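Local coordinates for glucoamylase (Thermoanaerobacterium thermosaccharolyticum, PDB 1LF6), which hydrolyses terminal alpha-1,4-linked glucose units one after another from the non-reducing ends of starch-like chains, releasing beta-D-glucose, at residues G198-I209 against H222-G233; P445-A453 against S535-V544. All coordinates share one frame; numbering follows the deposited sequence.

Interaction 1. Residues G198-I209 against H222-G233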
loop_
_atom_site.group_PDB
_atom_site.type_symbol
_atom_site.label_atom_id
_atom_site.label_comp_id
_atom_site.label_asym_id
_atom_site.label_seq_id
_atom_site.Cartn_x
_atom_site.Cartn_y
_atom_site.Cartn_z
ATOM N N GLY A 198 -21.529 -6.705 -28.646
ATOM C CA GLY A 198 -22.466 -7.525 -27.896
ATOM C C GLY A 198 -22.133 -7.465 -26.416
ATOM O O GLY A 198 -20.985 -7.208 -26.049
ATOM N N TYR A 199 -23.127 -7.697 -25.563
ATOM C CA TYR A 199 -22.918 -7.658 -24.121
ATOM C C TYR A 199 -23.670 -8.766 -23.393
ATOM O O TYR A 199 -24.565 -9.397 -23.956
ATOM C CB TYR A 199 -23.353 -6.297 -23.572
ATOM C CG TYR A 199 -24.781 -5.925 -23.921
ATOM C CD1 TYR A 199 -25.861 -6.583 -23.328
ATOM C CD2 TYR A 199 -25.051 -4.935 -24.863
ATOM C CE1 TYR A 199 -27.176 -6.263 -23.668
ATOM C CE2 TYR A 199 -26.359 -4.607 -25.211
ATOM C CZ TYR A 199 -27.417 -5.274 -24.612
ATOM O OH TYR A 199 -28.713 -4.952 -24.963
ATOM N N SER A 200 -23.297 -8.992 -22.137
ATOM C CA SER A 200 -23.936 -10.013 -21.312
ATOM C C SER A 200 -23.492 -9.908 -19.858
ATOM O O SER A 200 -22.298 -9.840 -19.559
ATOM C CB SER A 200 -23.612 -11.412 -21.841
ATOM O OG SER A 200 -24.287 -12.405 -21.089
ATOM N N ILE A 201 -24.465 -9.893 -18.957
ATOM C CA ILE A 201 -24.193 -9.814 -17.530
ATOM C C ILE A 201 -24.586 -11.156 -16.923
ATOM O O ILE A 201 -25.772 -11.449 -16.753
ATOM C CB ILE A 201 -25.013 -8.687 -16.882
ATOM C CG1 ILE A 201 -24.732 -7.371 -17.615
ATOM C CG2 ILE A 201 -24.661 -8.563 -15.404
ATOM C CD1 ILE A 201 -25.621 -6.227 -17.201
ATOM N N GLY A 202 -23.586 -11.978 -16.613
ATOM C CA GLY A 202 -23.860 -13.288 -16.052
ATOM C C GLY A 202 -23.310 -13.512 -14.654
ATOM O O GLY A 202 -22.634 -12.653 -14.094
ATOM N N TYR A 203 -23.606 -14.680 -14.096
ATOM C CA TYR A 203 -23.158 -15.039 -12.758
ATOM C C TYR A 203 -21.821 -15.762 -12.777
ATOM O O TYR A 203 -21.609 -16.674 -13.577
ATOM C CB TYR A 203 -24.221 -15.899 -12.079
ATOM C CG TYR A 203 -25.475 -15.120 -11.783
ATOM C CD1 TYR A 203 -25.459 -14.072 -10.862
ATOM C CD2 TYR A 203 -26.672 -15.398 -12.445
ATOM C CE1 TYR A 203 -26.595 -13.321 -10.609
ATOM C CE2 TYR A 203 -27.818 -14.648 -12.197
ATOM C CZ TYR A 203 -27.771 -13.611 -11.279
ATOM O OH TYR A 203 -28.888 -12.850 -11.035
ATOM N N TYR A 204 -20.925 -15.344 -11.885
ATOM C CA TYR A 204 -19.583 -15.914 -11.787
ATOM C C TYR A 204 -19.569 -17.438 -11.683
ATOM O O TYR A 204 -20.193 -18.019 -10.794
ATOM C CB TYR A 204 -18.847 -15.299 -10.588
ATOM C CG TYR A 204 -17.420 -15.775 -10.422
ATOM C CD1 TYR A 204 -16.530 -15.758 -11.494
ATOM C CD2 TYR A 204 -16.957 -16.238 -9.190
ATOM C CE1 TYR A 204 -15.214 -16.190 -11.347
ATOM C CE2 TYR A 204 -15.641 -16.672 -9.030
ATOM C CZ TYR A 204 -14.776 -16.646 -10.116
ATOM O OH TYR A 204 -13.477 -17.075 -9.971
ATOM N N LYS A 205 -18.838 -18.068 -12.601
ATOM C CA LYS A 205 -18.701 -19.522 -12.665
ATOM C C LYS A 205 -19.994 -20.264 -12.992
ATOM O O LYS A 205 -20.077 -21.482 -12.831
ATOM C CB LYS A 205 -18.111 -20.065 -11.359
ATOM C CG LYS A 205 -16.630 -19.771 -11.195
ATOM C CD LYS A 205 -16.065 -20.391 -9.927
ATOM C CE LYS A 205 -14.573 -20.120 -9.805
ATOM N NZ LYS A 205 -13.995 -20.673 -8.546
ATOM N N VAL A 206 -20.999 -19.531 -13.458
ATOM C CA VAL A 206 -22.277 -20.136 -13.821
ATOM C C VAL A 206 -22.538 -19.901 -15.305
ATOM O O VAL A 206 -22.476 -20.831 -16.110
ATOM C CB VAL A 206 -23.439 -19.534 -13.005
ATOM C CG1 VAL A 206 -24.742 -20.229 -13.368
ATOM C CG2 VAL A 206 -23.158 -19.682 -11.518
ATOM N N ASN A 207 -22.828 -18.655 -15.660
ATOM C CA ASN A 207 -23.077 -18.294 -17.050
ATOM C C ASN A 207 -22.426 -16.960 -17.398
ATOM O O ASN A 207 -22.959 -16.182 -18.191
ATOM C CB ASN A 207 -24.581 -18.233 -17.334
ATOM C CG ASN A 207 -25.347 -17.469 -16.273
ATOM O OD1 ASN A 207 -24.946 -16.378 -15.861
ATOM N ND2 ASN A 207 -26.464 -18.034 -15.834
ATOM N N ASP A 208 -21.271 -16.703 -16.794
ATOM C CA ASP A 208 -20.527 -15.476 -17.045
ATOM C C ASP A 208 -19.809 -15.592 -18.386
ATOM O O ASP A 208 -19.691 -16.683 -18.946
ATOM C CB ASP A 208 -19.506 -15.235 -15.932
ATOM C CG ASP A 208 -18.624 -16.443 -15.680
ATOM O OD1 ASP A 208 -17.390 -16.280 -15.659
ATOM O OD2 ASP A 208 -19.168 -17.551 -15.495
ATOM N N ILE A 209 -19.319 -14.466 -18.888
ATOM C CA ILE A 209 -18.631 -14.430 -20.172
ATOM C C ILE A 209 -17.496 -15.463 -20.260
ATOM O O ILE A 209 -17.354 -16.148 -21.274
ATOM C CB ILE A 209 -18.098 -12.986 -20.451
ATOM C CG1 ILE A 209 -18.141 -12.683 -21.955
ATOM C CG2 ILE A 209 -16.704 -12.808 -19.882
ATOM C CD1 ILE A 209 -17.257 -13.555 -22.811
ATOM N N HIS A 222 -26.715 -13.303 -23.784
ATOM C CA HIS A 222 -26.668 -11.851 -23.855
ATOM C C HIS A 222 -27.582 -11.236 -22.806
ATOM O O HIS A 222 -28.419 -10.381 -23.108
ATOM C CB HIS A 222 -27.073 -11.380 -25.254
ATOM C CG HIS A 222 -26.068 -11.717 -26.313
ATOM N ND1 HIS A 222 -24.834 -11.105 -26.389
ATOM C CD2 HIS A 222 -26.098 -12.627 -27.316
ATOM C CE1 HIS A 222 -24.148 -11.623 -27.392
ATOM N NE2 HIS A 222 -24.892 -12.548 -27.970
ATOM N N TYR A 223 -27.407 -11.672 -21.565
ATOM C CA TYR A 223 -28.211 -11.182 -20.453
ATOM C C TYR A 223 -27.963 -9.700 -20.219
ATOM O O TYR A 223 -26.848 -9.215 -20.399
ATOM C CB TYR A 223 -27.869 -11.963 -19.186
ATOM C CG TYR A 223 -28.012 -13.460 -19.325
ATOM C CD1 TYR A 223 -29.224 -14.032 -19.715
ATOM C CD2 TYR A 223 -26.948 -14.309 -19.028
ATOM C CE1 TYR A 223 -29.370 -15.412 -19.800
ATOM C CE2 TYR A 223 -27.084 -15.688 -19.109
ATOM C CZ TYR A 223 -28.298 -16.234 -19.492
ATOM O OH TYR A 223 -28.443 -17.602 -19.551
ATOM N N ASP A 224 -29.005 -8.980 -19.817
ATOM C CA ASP A 224 -28.872 -7.553 -19.555
ATOM C C ASP A 224 -29.290 -7.216 -18.132
ATOM O O ASP A 224 -29.561 -6.058 -17.810
ATOM C CB ASP A 224 -29.700 -6.738 -20.564
ATOM C CG ASP A 224 -31.198 -7.016 -20.475
ATOM O OD1 ASP A 224 -31.936 -6.541 -21.365
ATOM O OD2 ASP A 224 -31.645 -7.694 -19.525
ATOM N N SER A 225 -29.323 -8.234 -17.278
ATOM C CA SER A 225 -29.713 -8.058 -15.883
ATOM C C SER A 225 -29.246 -9.234 -15.026
ATOM O O SER A 225 -29.299 -10.387 -15.453
ATOM C CB SER A 225 -31.235 -7.919 -15.789
ATOM O OG SER A 225 -31.668 -7.808 -14.447
ATOM N N ALA A 226 -28.782 -8.932 -13.815
ATOM C CA ALA A 226 -28.306 -9.956 -12.887
ATOM C C ALA A 226 -27.946 -9.323 -11.545
ATOM O O ALA A 226 -27.684 -8.119 -11.472
ATOM C CB ALA A 226 -27.090 -10.672 -13.472
ATOM N N ARG A 227 -27.946 -10.129 -10.484
ATOM C CA ARG A 227 -27.602 -9.634 -9.153
ATOM C C ARG A 227 -26.942 -10.708 -8.299
ATOM O O ARG A 227 -27.525 -11.761 -8.045
ATOM C CB ARG A 227 -28.838 -9.087 -8.431
ATOM C CG ARG A 227 -28.513 -8.473 -7.079
ATOM C CD ARG A 227 -29.626 -7.586 -6.571
ATOM N NE ARG A 227 -30.855 -8.329 -6.342
ATOM C CZ ARG A 227 -31.998 -7.774 -5.955
ATOM N NH1 ARG A 227 -32.061 -6.465 -5.755
ATOM N NH2 ARG A 227 -33.074 -8.527 -5.769
ATOM N N GLY A 228 -25.721 -10.419 -7.861
ATOM C CA GLY A 228 -24.956 -11.344 -7.043
ATOM C C GLY A 228 -23.498 -11.210 -7.438
ATOM O O GLY A 228 -23.019 -10.092 -7.661
ATOM N N ASN A 229 -22.783 -12.329 -7.504
ATOM C CA ASN A 229 -21.387 -12.299 -7.929
ATOM C C ASN A 229 -21.442 -12.338 -9.449
ATOM O O ASN A 229 -21.453 -13.404 -10.061
ATOM C CB ASN A 229 -20.611 -13.504 -7.393
ATOM C CG ASN A 229 -20.078 -13.274 -5.988
ATOM O OD1 ASN A 229 -20.801 -13.404 -5.006
ATOM N ND2 ASN A 229 -18.803 -12.910 -5.894
ATOM N N ILE A 230 -21.485 -11.159 -10.050
ATOM C CA ILE A 230 -21.605 -11.051 -11.493
ATOM C C ILE A 230 -20.341 -10.645 -12.236
ATOM O O ILE A 230 -19.354 -10.215 -11.643
ATOM C CB ILE A 230 -22.706 -10.049 -11.850
ATOM C CG1 ILE A 230 -22.306 -8.651 -11.376
ATOM C CG2 ILE A 230 -24.012 -10.463 -11.181
ATOM C CD1 ILE A 230 -23.289 -7.559 -11.756
ATOM N N ILE A 231 -20.399 -10.793 -13.555
ATOM C CA ILE A 231 -19.308 -10.431 -14.446
ATOM C C ILE A 231 -19.942 -9.774 -15.673
ATOM O O ILE A 231 -20.745 -10.389 -16.381
ATOM C CB ILE A 231 -18.509 -11.672 -14.870
ATOM C CG1 ILE A 231 -17.905 -12.333 -13.629
ATOM C CG2 ILE A 231 -17.424 -11.279 -15.872
ATOM C CD1 ILE A 231 -17.147 -13.592 -13.918
ATOM N N GLU A 232 -19.607 -8.514 -15.904
ATOM C CA GLU A 232 -20.154 -7.799 -17.041
ATOM C C GLU A 232 -19.211 -7.958 -18.225
ATOM O O GLU A 232 -18.153 -7.336 -18.280
ATOM C CB GLU A 232 -20.372 -6.328 -16.665
ATOM C CG GLU A 232 -21.333 -6.202 -15.489
ATOM C CD GLU A 232 -21.860 -4.800 -15.263
ATOM O OE1 GLU A 232 -22.962 -4.683 -14.680
ATOM O OE2 GLU A 232 -21.185 -3.818 -15.653
ATOM N N GLY A 233 -19.598 -8.835 -19.149
ATOM C CA GLY A 233 -18.787 -9.107 -20.321
ATOM C C GLY A 233 -19.288 -8.431 -21.582
ATOM O O GLY A 233 -20.465 -8.088 -21.697
HETATM O O HOH W 1 -30.941 -6.470 -23.716
HETATM O O HOH W 2 -30.903 -12.017 -13.094
#

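Interaction 2. Residues P445-A453 against S535-V544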
loop_
_atom_site.group_PDB
_atom_site.type_symbol
_atom_site.label_atom_id
_atom_site.label_comp_id
_atom_site.label_asym_id
_atom_site.label_seq_id
_atom_site.Cartn_x
_atom_site.Cartn_y
_atom_site.Cartn_z
ATOM N N PRO A 445 12.853 -2.515 22.903
ATOM C CA PRO A 445 13.810 -1.433 22.660
ATOM C C PRO A 445 13.308 -0.427 21.619
ATOM O O PRO A 445 13.479 0.778 21.794
ATOM C CB PRO A 445 15.089 -2.171 22.229
ATOM C CG PRO A 445 14.621 -3.539 21.833
ATOM C CD PRO A 445 13.499 -3.836 22.783
ATOM N N ALA A 446 12.671 -0.913 20.557
ATOM C CA ALA A 446 12.149 -0.023 19.523
ATOM C C ALA A 446 11.072 0.882 20.098
ATOM O O ALA A 446 11.098 2.093 19.889
ATOM C CB ALA A 446 11.580 -0.828 18.355
ATOM N N THR A 447 10.120 0.298 20.820
ATOM C CA THR A 447 9.039 1.082 21.422
ATOM C C THR A 447 9.576 2.073 22.463
ATOM O O THR A 447 9.185 3.241 22.477
ATOM C CB THR A 447 7.998 0.174 22.094
ATOM O OG1 THR A 447 7.432 -0.704 21.112
ATOM C CG2 THR A 447 6.891 1.007 22.730
ATOM N N MET A 448 10.460 1.612 23.340
ATOM C CA MET A 448 11.027 2.502 24.344
ATOM C C MET A 448 11.839 3.629 23.699
ATOM O O MET A 448 11.892 4.737 24.233
ATOM C CB MET A 448 11.897 1.723 25.323
ATOM C CG MET A 448 11.091 0.818 26.250
ATOM S SD MET A 448 12.120 0.065 27.495
ATOM C CE MET A 448 12.308 1.417 28.642
ATOM N N ALA A 449 12.472 3.346 22.560
ATOM C CA ALA A 449 13.249 4.365 21.861
ATOM C C ALA A 449 12.298 5.467 21.420
ATOM O O ALA A 449 12.598 6.658 21.546
ATOM C CB ALA A 449 13.959 3.767 20.640
ATOM N N ALA A 450 11.145 5.056 20.898
ATOM C CA ALA A 450 10.127 5.996 20.441
ATOM C C ALA A 450 9.585 6.814 21.607
ATOM O O ALA A 450 9.337 8.011 21.459
ATOM C CB ALA A 450 8.985 5.244 19.760
ATOM N N GLU A 451 9.400 6.164 22.760
ATOM C CA GLU A 451 8.884 6.838 23.948
ATOM C C GLU A 451 9.853 7.884 24.489
ATOM O O GLU A 451 9.430 8.957 24.926
ATOM C CB GLU A 451 8.559 5.823 25.056
ATOM C CG GLU A 451 7.398 4.882 24.719
ATOM C CD GLU A 451 7.097 3.899 25.830
ATOM O OE1 GLU A 451 6.250 4.211 26.693
ATOM O OE2 GLU A 451 7.718 2.814 25.849
ATOM N N VAL A 452 11.144 7.563 24.481
ATOM C CA VAL A 452 12.171 8.493 24.960
ATOM C C VAL A 452 12.254 9.701 24.019
ATOM O O VAL A 452 12.288 10.845 24.466
ATOM C CB VAL A 452 13.567 7.816 25.036
ATOM C CG1 VAL A 452 14.649 8.873 25.274
ATOM C CG2 VAL A 452 13.587 6.791 26.164
ATOM N N ALA A 453 12.298 9.431 22.716
ATOM C CA ALA A 453 12.359 10.493 21.717
ATOM C C ALA A 453 11.109 11.373 21.797
ATOM O O ALA A 453 11.193 12.604 21.776
ATOM C CB ALA A 453 12.480 9.890 20.330
ATOM N N SER A 535 14.470 -4.422 14.793
ATOM C CA SER A 535 13.819 -3.184 15.209
ATOM C C SER A 535 14.604 -2.456 16.293
ATOM O O SER A 535 14.376 -1.270 16.534
ATOM C CB SER A 535 12.403 -3.473 15.726
ATOM O OG SER A 535 11.589 -4.028 14.706
ATOM N N PHE A 536 15.506 -3.162 16.968
ATOM C CA PHE A 536 16.289 -2.526 18.018
ATOM C C PHE A 536 17.098 -1.380 17.424
ATOM O O PHE A 536 17.492 -0.464 18.142
ATOM C CB PHE A 536 17.235 -3.525 18.693
ATOM C CG PHE A 536 18.480 -3.812 17.903
ATOM C CD1 PHE A 536 18.440 -4.650 16.793
ATOM C CD2 PHE A 536 19.692 -3.227 18.261
ATOM C CE1 PHE A 536 19.588 -4.902 16.049
ATOM C CE2 PHE A 536 20.845 -3.471 17.522
ATOM C CZ PHE A 536 20.795 -4.312 16.410
ATOM N N LEU A 537 17.340 -1.427 16.117
ATOM C CA LEU A 537 18.103 -0.366 15.467
ATOM C C LEU A 537 17.378 0.970 15.558
ATOM O O LEU A 537 17.937 2.014 15.207
ATOM C CB LEU A 537 18.395 -0.709 13.997
ATOM C CG LEU A 537 19.431 -1.814 13.754
ATOM C CD1 LEU A 537 19.556 -2.075 12.255
ATOM C CD2 LEU A 537 20.783 -1.408 14.358
ATOM N N GLU A 538 16.132 0.935 16.021
ATOM C CA GLU A 538 15.352 2.155 16.185
ATOM C C GLU A 538 16.019 3.015 17.247
ATOM O O GLU A 538 15.883 4.242 17.246
ATOM C CB GLU A 538 13.927 1.825 16.612
ATOM C CG GLU A 538 13.049 1.334 15.480
ATOM C CD GLU A 538 12.725 2.429 14.487
ATOM O OE1 GLU A 538 13.564 2.716 13.603
ATOM O OE2 GLU A 538 11.629 3.018 14.604
ATOM N N LEU A 539 16.736 2.349 18.152
ATOM C CA LEU A 539 17.456 3.022 19.228
ATOM C C LEU A 539 18.433 4.037 18.644
ATOM O O LEU A 539 18.512 5.168 19.114
ATOM C CB LEU A 539 18.232 2.007 20.082
ATOM C CG LEU A 539 17.441 1.110 21.044
ATOM C CD1 LEU A 539 18.311 -0.070 21.465
ATOM C CD2 LEU A 539 16.985 1.917 22.263
ATOM N N VAL A 540 19.177 3.628 17.620
ATOM C CA VAL A 540 20.144 4.520 16.981
ATOM C C VAL A 540 19.452 5.481 16.001
ATOM O O VAL A 540 19.783 6.665 15.937
ATOM C CB VAL A 540 21.243 3.712 16.240
ATOM C CG1 VAL A 540 21.891 2.699 17.195
ATOM C CG2 VAL A 540 20.655 2.995 15.053
ATOM N N ARG A 541 18.486 4.964 15.248
ATOM C CA ARG A 541 17.732 5.762 14.287
ATOM C C ARG A 541 17.124 7.006 14.946
ATOM O O ARG A 541 17.115 8.094 14.365
ATOM C CB ARG A 541 16.616 4.906 13.680
ATOM C CG ARG A 541 15.771 5.595 12.614
ATOM C CD ARG A 541 16.613 6.087 11.442
ATOM N NE ARG A 541 15.771 6.449 10.305
ATOM C CZ ARG A 541 15.260 5.587 9.426
ATOM N NH1 ARG A 541 14.498 6.027 8.435
ATOM N NH2 ARG A 541 15.527 4.288 9.512
ATOM N N LEU A 542 16.621 6.842 16.164
ATOM C CA LEU A 542 15.998 7.949 16.891
ATOM C C LEU A 542 16.953 8.791 17.741
ATOM O O LEU A 542 16.526 9.758 18.369
ATOM C CB LEU A 542 14.864 7.413 17.770
ATOM C CG LEU A 542 13.601 7.004 17.005
ATOM C CD1 LEU A 542 12.772 6.030 17.826
ATOM C CD2 LEU A 542 12.802 8.262 16.669
ATOM N N GLY A 543 18.236 8.430 17.749
ATOM C CA GLY A 543 19.224 9.170 18.522
ATOM C C GLY A 543 19.221 8.881 20.012
ATOM O O GLY A 543 19.682 9.697 20.824
ATOM N N VAL A 544 18.702 7.713 20.375
ATOM C CA VAL A 544 18.617 7.300 21.770
ATOM C C VAL A 544 19.891 6.575 22.199
ATOM O O VAL A 544 20.318 6.686 23.348
ATOM C CB VAL A 544 17.374 6.401 21.985
ATOM C CG1 VAL A 544 17.324 5.887 23.415
ATOM C CG2 VAL A 544 16.112 7.206 21.675
HETATM O O HOH W 3 10.338 2.884 17.093
#

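Interaction 1. Residues G198-I209 against H222-G233
From the end of strand 198-203, Tyr-203 lays its ring along 226-230 and sets its hydroxyl against the backbone of 225-228: Arg-227 N donates to Tyr-203 OH over 2.9 Å, nearly straight at 170°. The methyl of Ala-226 sits off-centre against the same ring, a CH-pi contact with CB 4.2 Å from the centroid, while Ile-230 CG2 packs obliquely on CE1. With CG anti to its carbonyl carbon (chi1 -68°), the ring swings back to 222-233 although its CB points away. Ile-201 and Ile-230 run alongside each other, CG2 to CD1 4.0 Å. Strand 198-203 is an outermost strand of one of the two antiparallel sheets of the N-terminal beta-sandwich domain; it pairs with 230-233, and on its other edge Ile-201 N donates to Tyr-223 O. At the strand's start the His-222 ring offers ND1 to Tyr-199 O at 3.0 Å, close to the ring plane. Tyr-199 and Asp-224 run alongside each other, ring and carboxylate 15° apart, and a water joins Tyr-199 OH to Asp-224 OD1, which also accepts from Asn-19 N. Ile-231 CD1 pokes at the edge of the Tyr-204 ring, 3.3 Å from CD1, with Asp-208 CB on the same methyl; the Asp-208 carboxylate is held by Thr-211 OG1. The side chain of Asn-207 runs across that of Tyr-223, CG near CE2; its OD1 takes Tyr-203 N and its ND2 holds Val-23 O.

Interaction 2. Residues P445-A453 against S535-V544
The methyl of Ala-449 is the bump that fills a hollow of 535-544 lined by Leu-539, Leu-542 and Val-544: its CB faces Leu-539 CA at 3.8 Å. Leu-539 CD2 lies against the methyl, Leu-542 CD1 touches Ala-449 CB at 3.8 Å, and Val-544 CG2 reaches the backbone carbonyl, 3.6 Å from Ala-449 O. One turn earlier the fork of Leu-539 fits against the start of helix 445-464, CD1 on Pro-445 CB at 3.9 Å and CD2 against Pro-445 O. The Pro-445 ring in turn brings CG up to Phe-536 CB, while the phenyl group leads away to helix 550-562. Ala-446 is small enough for the chain to come close, its CB 3.4 Å from Ser-535 O. Farther along, Leu-542 wedges its two branches along the helix: CD1 lies over Ala-450 N and CD2 meets Ala-453 CB at 4.0 Å; its first torsion (chi1 -74°) sets CG beside the backbone N and turns the fork there. Cutting Leu-539 back to an alanine is likely to leave Pro-445 and the Ala-449 methyl without their shared neighbour and open a gap there. Beyond Leu-542, Gly-543 ends the short helix in a Schellman motif, which turns Val-544 back onto Ala-449. Helix 445-464 belongs to the (alpha/alpha) barrel, and Ala-446 lies about 6 Å, side chain to side chain, from Glu-435, probably the proton acceptor. No direct hydrogen bond joins the segments; one water links Ala-446 O to Glu-538 OE2, so the fit rests mainly on apolar shape.

Overall arrangement
From the N terminus the chain first builds the beta-sandwich domain, where interaction 1 closes a short loop of 12 residues, largely the helix 209-216, and joins the sheet-edge strand 198-203 to both strands that follow it. The chain then passes into the (alpha/alpha) barrel, and there interaction 2 closes a much longer excursion of 81 residues, bringing helix 445-464 against the short helix 538-541 after helix 468-489 and several short strands. The two neither nest nor cross but follow in series. They sit on opposite sides of the chain's centre, nearest atoms about 38 Å apart, each tying together its own domain.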